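Local coordinates for protein DnaJ homolog subfamily C member 27-A (PDB 6JMG) that binds GTP with magnesium through its Rab-like small GTPase domain, carries a DnaJ (J) domain, and may regulate the MEK/ERK pathway, at residues Ala206-Arg211 / Arg238-Leu243. Sequence-based numbering, arbitrary orientation.
Sequences ADSIRR and RKLAVL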
# COMPACT_ATOMS: atom_id res chain seq x y z
N ALA A 206 -9.40 -9.44 18.36
CA ALA A 206 -9.87 -9.64 19.73
C ALA A 206 -9.91 -11.11 20.10
O ALA A 206 -9.63 -11.48 21.25
CB ALA A 206 -11.24 -9.00 19.88
N ASP A 207 -10.28 -11.98 19.16
CA ASP A 207 -10.27 -13.40 19.44
C ASP A 207 -8.85 -13.90 19.66
O ASP A 207 -8.61 -14.71 20.56
CB ASP A 207 -10.95 -14.19 18.32
CG ASP A 207 -12.46 -14.00 18.29
OD1 ASP A 207 -13.02 -13.50 19.29
OD2 ASP A 207 -13.07 -14.35 17.25
N SER A 208 -7.90 -13.39 18.87
CA SER A 208 -6.55 -13.93 18.97
C SER A 208 -5.91 -13.52 20.29
O SER A 208 -5.27 -14.35 20.96
CB SER A 208 -5.68 -13.43 17.81
OG SER A 208 -5.68 -14.33 16.70
N ILE A 209 -6.17 -12.29 20.73
CA ILE A 209 -5.65 -11.84 22.02
C ILE A 209 -6.22 -12.68 23.15
O ILE A 209 -5.50 -13.06 24.09
CB ILE A 209 -5.93 -10.35 22.21
CG1 ILE A 209 -5.25 -9.56 21.08
CG2 ILE A 209 -5.42 -9.91 23.58
CD1 ILE A 209 -5.48 -8.06 21.15
N ARG A 210 -7.51 -12.98 23.11
CA ARG A 210 -8.07 -13.73 24.22
C ARG A 210 -7.60 -15.17 24.18
O ARG A 210 -7.26 -15.75 25.22
CB ARG A 210 -9.60 -13.67 24.22
CG ARG A 210 -10.22 -14.52 25.33
CD ARG A 210 -11.71 -14.67 25.17
NE ARG A 210 -12.12 -14.62 23.77
CZ ARG A 210 -13.34 -14.92 23.33
NH1 ARG A 210 -14.28 -15.30 24.20
NH2 ARG A 210 -13.62 -14.85 22.04
N ARG A 211 -7.49 -15.74 22.97
CA ARG A 211 -7.01 -17.11 22.85
C ARG A 211 -5.57 -17.22 23.33
O ARG A 211 -5.21 -18.22 23.95
CB ARG A 211 -7.15 -17.59 21.41
CG ARG A 211 -6.58 -18.98 21.15
CD ARG A 211 -6.57 -19.31 19.65
NE ARG A 211 -5.67 -18.46 18.87
CZ ARG A 211 -4.34 -18.62 18.79
NH1 ARG A 211 -3.73 -19.61 19.44
NH2 ARG A 211 -3.62 -17.77 18.06
N ARG A 238 4.74 -14.64 11.81
CA ARG A 238 4.60 -13.35 11.15
C ARG A 238 3.13 -13.00 10.93
O ARG A 238 2.78 -11.81 10.91
CB ARG A 238 5.35 -13.32 9.82
CG ARG A 238 6.61 -14.12 9.81
CD ARG A 238 7.62 -13.72 8.75
NE ARG A 238 8.90 -14.35 9.06
CZ ARG A 238 9.55 -15.21 8.29
NH1 ARG A 238 9.05 -15.54 7.12
NH2 ARG A 238 10.70 -15.73 8.69
N LYS A 239 2.24 -13.99 10.86
CA LYS A 239 0.85 -13.59 10.64
C LYS A 239 0.22 -13.08 11.92
O LYS A 239 -0.61 -12.16 11.87
CB LYS A 239 0.04 -14.76 10.07
CG LYS A 239 0.28 -15.01 8.59
CD LYS A 239 -0.24 -16.36 8.14
CE LYS A 239 -0.22 -17.39 9.26
NZ LYS A 239 -0.37 -18.78 8.74
N LEU A 240 0.68 -13.59 13.06
CA LEU A 240 0.27 -13.04 14.34
C LEU A 240 0.94 -11.68 14.60
O LEU A 240 0.30 -10.77 15.13
CB LEU A 240 0.62 -14.03 15.45
CG LEU A 240 -0.33 -15.22 15.57
CD1 LEU A 240 0.20 -16.29 16.52
CD2 LEU A 240 -1.70 -14.73 16.00
N ALA A 241 2.21 -11.53 14.22
CA ALA A 241 2.88 -10.25 14.42
C ALA A 241 2.19 -9.12 13.67
O ALA A 241 2.05 -8.01 14.20
CB ALA A 241 4.35 -10.35 14.01
N VAL A 242 1.81 -9.35 12.41
CA VAL A 242 1.11 -8.28 11.70
C VAL A 242 -0.27 -8.05 12.31
O VAL A 242 -0.80 -6.94 12.27
CB VAL A 242 1.01 -8.54 10.18
CG1 VAL A 242 2.35 -8.99 9.64
CG2 VAL A 242 -0.08 -9.54 9.88
N LEU A 243 -0.87 -9.10 12.87
CA LEU A 243 -2.20 -8.97 13.43
C LEU A 243 -2.18 -8.21 14.75
O LEU A 243 -3.04 -7.35 14.99
CB LEU A 243 -2.80 -10.37 13.62
CG LEU A 243 -4.27 -10.50 14.03
CD1 LEU A 243 -5.20 -9.92 12.96
CD2 LEU A 243 -4.61 -11.96 14.28
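The flat guanidinium of Arg211 meets Leu240 at its edge. Leu240 CD2 lies near the guanidinium plane, 4.1 Å from Arg211 NH2, rather than over a face. The two side chains cross at about a right angle. Helix 230-244 belongs to the J domain and matches its helix II, which leads into the HPD loop. Helix 203-213 packs across it. The axes of the two short segments come within 11.3 Å, at 115° between their N-to-C directions. The contact is small: 113 Å² is buried, both sides summed. Arg211 reaches the leucine by an extended start, CG anti to the backbone N (chi1 176°), followed by a bend at chi3. Its NH1 also makes a weak hydrogen bond to Met221 O, whereas NH2 is the atom nearest the leucine.

One helical turn before Arg211, Ser208 turns its CB toward helix 230-244. Ser208 CA and Leu240 CA, 8.3 Å apart, are the closest CA pair of the two segments. Leu240 is buried and also touches Val261 of helix 254-278, which matches helix III of the J domain. In Leu243, CG lies beside the carbonyl carbon (chi1 -172°), and with the turn at chi2 this brings CD2 to the serine. Ser208 CB sits 4.0 Å from Leu243 CD2. The hydroxyl touches carbon on both leucines: Ser208 OG is 4.1 Å from Leu240 CD2 and 3.6 Å from Leu243 CD2.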